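LanC-like protein GCR2 (Arabidopsis thaliana, PDB 3T33) binds a zinc ion, belongs to the LanC-like protein family and may play a role in abscisic acid signalling. Local coordinates at residues A[168-178]-A[198-208]. Sequence-based numbering, arbitrary orientation.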
loop_
_atom_site.group_PDB
_atom_site.type_symbol
_atom_site.label_atom_id
_atom_site.label_comp_id
_atom_site.label_asym_id
_atom_site.label_seq_id
_atom_site.Cartn_x
_atom_site.Cartn_y
_atom_site.Cartn_z
ATOM N N TYR A 168 -16.486 -2.884 8.319
ATOM C CA TYR A 168 -16.495 -2.367 6.929
ATOM C C TYR A 168 -15.124 -1.987 6.354
ATOM O O TYR A 168 -15.008 -1.735 5.160
ATOM C CB TYR A 168 -17.484 -1.181 6.781
ATOM C CG TYR A 168 -18.865 -1.666 7.117
ATOM C CD1 TYR A 168 -19.680 -2.177 6.123
ATOM C CD2 TYR A 168 -19.303 -1.734 8.442
ATOM C CE1 TYR A 168 -20.904 -2.682 6.400
ATOM C CE2 TYR A 168 -20.556 -2.305 8.740
ATOM C CZ TYR A 168 -21.342 -2.767 7.702
ATOM O OH TYR A 168 -22.595 -3.306 7.911
ATOM N N GLU A 169 -14.122 -1.940 7.208
ATOM C CA GLU A 169 -12.890 -1.356 6.869
ATOM C C GLU A 169 -11.956 -2.345 6.097
ATOM O O GLU A 169 -12.392 -3.429 5.662
ATOM C CB GLU A 169 -12.248 -0.713 8.119
ATOM C CG GLU A 169 -12.205 -1.565 9.346
ATOM C CD GLU A 169 -11.360 -2.834 9.153
ATOM O OE1 GLU A 169 -11.883 -3.786 8.555
ATOM O OE2 GLU A 169 -10.194 -2.873 9.596
ATOM N N LEU A 170 -10.694 -1.968 5.909
ATOM C CA LEU A 170 -9.861 -2.667 4.893
ATOM C C LEU A 170 -9.175 -3.823 5.500
ATOM O O LEU A 170 -9.007 -4.805 4.849
ATOM C CB LEU A 170 -8.770 -1.756 4.275
ATOM C CG LEU A 170 -8.394 -1.690 2.777
ATOM C CD1 LEU A 170 -6.861 -1.492 2.610
ATOM C CD2 LEU A 170 -8.884 -2.773 1.941
ATOM N N LEU A 171 -8.693 -3.697 6.716
ATOM C CA LEU A 171 -7.928 -4.798 7.296
ATOM C C LEU A 171 -8.765 -6.019 7.706
ATOM O O LEU A 171 -8.325 -7.171 7.509
ATOM C CB LEU A 171 -7.027 -4.290 8.408
ATOM C CG LEU A 171 -5.588 -4.001 7.967
ATOM C CD1 LEU A 171 -5.504 -3.140 6.770
ATOM C CD2 LEU A 171 -4.709 -3.455 9.050
ATOM N N TYR A 172 -10.005 -5.792 8.162
ATOM C CA TYR A 172 -10.866 -6.912 8.716
ATOM C C TYR A 172 -12.275 -7.011 8.125
ATOM O O TYR A 172 -12.895 -8.058 8.172
ATOM C CB TYR A 172 -10.877 -6.924 10.261
ATOM C CG TYR A 172 -9.470 -7.100 10.862
ATOM C CD1 TYR A 172 -8.730 -8.292 10.678
ATOM C CD2 TYR A 172 -8.869 -6.083 11.585
ATOM C CE1 TYR A 172 -7.462 -8.441 11.209
ATOM C CE2 TYR A 172 -7.584 -6.231 12.119
ATOM C CZ TYR A 172 -6.900 -7.394 11.922
ATOM O OH TYR A 172 -5.638 -7.511 12.448
ATOM N N GLY A 173 -12.691 -5.967 7.434
ATOM C CA GLY A 173 -14.022 -5.833 6.942
ATOM C C GLY A 173 -14.244 -6.043 5.482
ATOM O O GLY A 173 -13.416 -6.572 4.743
ATOM N N ARG A 174 -15.428 -5.649 5.093
ATOM C CA ARG A 174 -15.933 -5.836 3.780
ATOM C C ARG A 174 -15.116 -5.099 2.700
ATOM O O ARG A 174 -14.976 -5.619 1.633
ATOM C CB ARG A 174 -17.433 -5.378 3.737
ATOM C CG ARG A 174 -18.457 -6.498 4.101
ATOM C CD ARG A 174 -19.941 -5.966 4.172
ATOM N NE ARG A 174 -20.303 -5.688 5.553
ATOM C CZ ARG A 174 -20.899 -6.552 6.359
ATOM N NH1 ARG A 174 -21.247 -7.736 5.917
ATOM N NH2 ARG A 174 -21.105 -6.225 7.616
ATOM N N ALA A 175 -14.645 -3.877 2.937
ATOM C CA ALA A 175 -13.843 -3.202 1.911
ATOM C C ALA A 175 -12.643 -4.127 1.567
ATOM O O ALA A 175 -12.345 -4.348 0.394
ATOM C CB ALA A 175 -13.368 -1.811 2.392
ATOM N N GLY A 176 -12.062 -4.731 2.599
ATOM C CA GLY A 176 -10.989 -5.711 2.503
ATOM C C GLY A 176 -11.245 -6.969 1.690
ATOM O O GLY A 176 -10.373 -7.420 0.924
ATOM N N TYR A 177 -12.423 -7.569 1.853
ATOM C CA TYR A 177 -12.743 -8.735 1.070
ATOM C C TYR A 177 -12.992 -8.256 -0.373
ATOM O O TYR A 177 -12.629 -8.899 -1.360
ATOM C CB TYR A 177 -13.992 -9.380 1.669
ATOM C CG TYR A 177 -14.666 -10.290 0.690
ATOM C CD1 TYR A 177 -14.198 -11.595 0.490
ATOM C CD2 TYR A 177 -15.741 -9.873 -0.036
ATOM C CE1 TYR A 177 -14.798 -12.451 -0.432
ATOM C CE2 TYR A 177 -16.382 -10.767 -1.003
ATOM C CZ TYR A 177 -15.895 -12.036 -1.172
ATOM O OH TYR A 177 -16.428 -12.903 -2.123
ATOM N N LEU A 178 -13.685 -7.138 -0.494
ATOM C CA LEU A 178 -14.082 -6.613 -1.802
ATOM C C LEU A 178 -12.823 -6.211 -2.604
ATOM O O LEU A 178 -12.737 -6.476 -3.810
ATOM C CB LEU A 178 -14.945 -5.369 -1.593
ATOM C CG LEU A 178 -15.310 -4.540 -2.832
ATOM C CD1 LEU A 178 -16.032 -5.452 -3.876
ATOM C CD2 LEU A 178 -16.164 -3.346 -2.429
ATOM N N MET A 198 -20.012 -9.048 -5.733
ATOM C CA MET A 198 -19.230 -7.834 -5.423
ATOM C C MET A 198 -20.177 -6.645 -5.281
ATOM O O MET A 198 -20.059 -5.842 -4.352
ATOM C CB MET A 198 -18.138 -7.569 -6.493
ATOM C CG MET A 198 -17.112 -8.694 -6.661
ATOM S SD MET A 198 -16.138 -8.415 -8.176
ATOM C CE MET A 198 -15.238 -6.962 -7.688
ATOM N N ARG A 199 -21.117 -6.521 -6.201
ATOM C CA ARG A 199 -22.148 -5.468 -6.082
ATOM C C ARG A 199 -22.928 -5.552 -4.750
ATOM O O ARG A 199 -23.157 -4.535 -4.069
ATOM C CB ARG A 199 -23.071 -5.529 -7.281
ATOM C CG ARG A 199 -24.160 -4.438 -7.293
ATOM C CD ARG A 199 -23.582 -3.012 -7.216
ATOM N NE ARG A 199 -24.646 -2.069 -6.938
ATOM C CZ ARG A 199 -24.522 -0.762 -6.801
ATOM N NH1 ARG A 199 -23.335 -0.154 -6.937
ATOM N NH2 ARG A 199 -25.624 -0.057 -6.534
ATOM N N SER A 200 -23.219 -6.770 -4.296
ATOM C CA SER A 200 -23.961 -6.902 -3.048
ATOM C C SER A 200 -23.158 -6.387 -1.886
ATOM O O SER A 200 -23.697 -5.804 -0.962
ATOM C CB SER A 200 -24.353 -8.364 -2.796
ATOM O OG SER A 200 -24.095 -8.601 -1.417
ATOM N N VAL A 201 -21.843 -6.601 -1.915
ATOM C CA VAL A 201 -20.990 -6.104 -0.805
ATOM C C VAL A 201 -20.945 -4.581 -0.830
ATOM O O VAL A 201 -20.974 -3.924 0.212
ATOM C CB VAL A 201 -19.550 -6.766 -0.830
ATOM C CG1 VAL A 201 -18.666 -6.295 0.283
ATOM C CG2 VAL A 201 -19.688 -8.245 -0.784
ATOM N N VAL A 202 -20.929 -4.026 -2.038
ATOM C CA VAL A 202 -20.968 -2.580 -2.235
ATOM C C VAL A 202 -22.277 -1.987 -1.615
ATOM O O VAL A 202 -22.235 -0.999 -0.860
ATOM C CB VAL A 202 -20.853 -2.196 -3.771
ATOM C CG1 VAL A 202 -21.222 -0.700 -3.993
ATOM C CG2 VAL A 202 -19.423 -2.499 -4.312
ATOM N N GLU A 203 -23.425 -2.586 -1.940
ATOM C CA GLU A 203 -24.698 -2.063 -1.431
ATOM C C GLU A 203 -24.772 -2.140 0.093
ATOM O O GLU A 203 -25.150 -1.164 0.743
ATOM C CB GLU A 203 -25.870 -2.736 -2.116
ATOM C CG GLU A 203 -25.961 -2.372 -3.589
ATOM C CD GLU A 203 -26.922 -3.253 -4.305
ATOM O OE1 GLU A 203 -27.476 -4.126 -3.609
ATOM O OE2 GLU A 203 -27.123 -3.089 -5.549
ATOM N N GLU A 204 -24.235 -3.199 0.675
ATOM C CA GLU A 204 -24.160 -3.259 2.138
ATOM C C GLU A 204 -23.255 -2.207 2.667
ATOM O O GLU A 204 -23.462 -1.696 3.772
ATOM C CB GLU A 204 -23.737 -4.628 2.637
ATOM C CG GLU A 204 -23.434 -4.743 4.144
ATOM C CD GLU A 204 -24.656 -4.461 5.141
ATOM O OE1 GLU A 204 -25.836 -4.493 4.721
ATOM O OE2 GLU A 204 -24.401 -4.234 6.363
ATOM N N ILE A 205 -22.195 -1.896 1.918
ATOM C CA ILE A 205 -21.324 -0.824 2.360
ATOM C C ILE A 205 -22.070 0.530 2.332
ATOM O O ILE A 205 -21.925 1.311 3.257
ATOM C CB ILE A 205 -19.895 -0.836 1.636
ATOM C CG1 ILE A 205 -19.026 -2.025 2.149
ATOM C CG2 ILE A 205 -19.135 0.459 1.925
ATOM C CD1 ILE A 205 -17.861 -2.449 1.283
ATOM N N PHE A 206 -22.807 0.836 1.259
ATOM C CA PHE A 206 -23.511 2.147 1.197
ATOM C C PHE A 206 -24.656 2.187 2.214
ATOM O O PHE A 206 -24.789 3.153 2.962
ATOM C CB PHE A 206 -24.022 2.461 -0.193
ATOM C CG PHE A 206 -22.972 3.022 -1.079
ATOM C CD1 PHE A 206 -22.549 4.335 -0.918
ATOM C CD2 PHE A 206 -22.372 2.234 -2.050
ATOM C CE1 PHE A 206 -21.550 4.859 -1.713
ATOM C CE2 PHE A 206 -21.375 2.751 -2.854
ATOM C CZ PHE A 206 -20.960 4.085 -2.679
ATOM N N ARG A 207 -25.430 1.099 2.279
ATOM C CA ARG A 207 -26.478 0.959 3.313
ATOM C C ARG A 207 -25.987 1.301 4.733
ATOM O O ARG A 207 -26.529 2.211 5.360
ATOM C CB ARG A 207 -27.143 -0.415 3.239
ATOM C CG ARG A 207 -28.409 -0.482 4.096
ATOM C CD ARG A 207 -28.783 -1.916 4.579
ATOM N NE ARG A 207 -27.854 -2.440 5.585
ATOM C CZ ARG A 207 -27.615 -1.905 6.786
ATOM N NH1 ARG A 207 -28.228 -0.784 7.169
ATOM N NH2 ARG A 207 -26.734 -2.507 7.622
ATOM N N ALA A 208 -24.957 0.620 5.242
ATOM C CA ALA A 208 -24.465 0.945 6.588
ATOM C C ALA A 208 -23.849 2.348 6.721
ATOM O O ALA A 208 -23.964 3.022 7.779
ATOM C CB ALA A 208 -23.450 -0.073 7.025
#
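The phenolic O-H of Tyr168 donates a hydrogen bond to Glu204, OH to OE2 at 2.6 Å, and this is the one hydrogen bond that joins segments 168-178 and 198-208. The donor arrives on the anti side of the carboxylate, 16° out of its plane, which leaves the syn side of the same oxygen to Arg207 NH2 at 3.2 Å. Arg207 NE takes Glu204 OE1 in turn at 3.0 Å, so that a side-on salt bridge to the residue three places on along the same helix fixes the carboxylate and presents it to the tyrosine. Arg174 is used differently: Glu204 CG lies over one face of its guanidinium, and NH2 comes within 4.0 Å of OE2 without aiming an N-H at it, although its charge would probably still favour the ionised acid. CG of Glu204 is anti to the backbone N (chi1 172°), which lays it over that guanidinium, and the bend at chi2 turns the carboxylate to the Tyr168 hydroxyl. Beyond this polar end, helices 174-188 and 195-212 run antiparallel as a helical hairpin, their short segments crossing at -158°, in the all-helical barrel of the LanC-like family. On its apolar side Leu178 is a knob in the hole formed by Met198, Val201, Val202 and Ile205, with CD2 3.9 Å from Val202 CG2. Ile205 CD1 also reaches Arg174 CB at 3.8 Å, while Ala208 CB closes on Tyr168 CZ at 3.5 Å. Before helix 174-188, Glu169 OE1 accepts the backbone N-H of Tyr172 through its syn lone pair and, weakly, that of the N-cap residue Gly173; OE2 is hydrogen-bonded to His234. Tyr222 OH is hydrogen-bonded to Ile205 O, and its ring meets that of Tyr168.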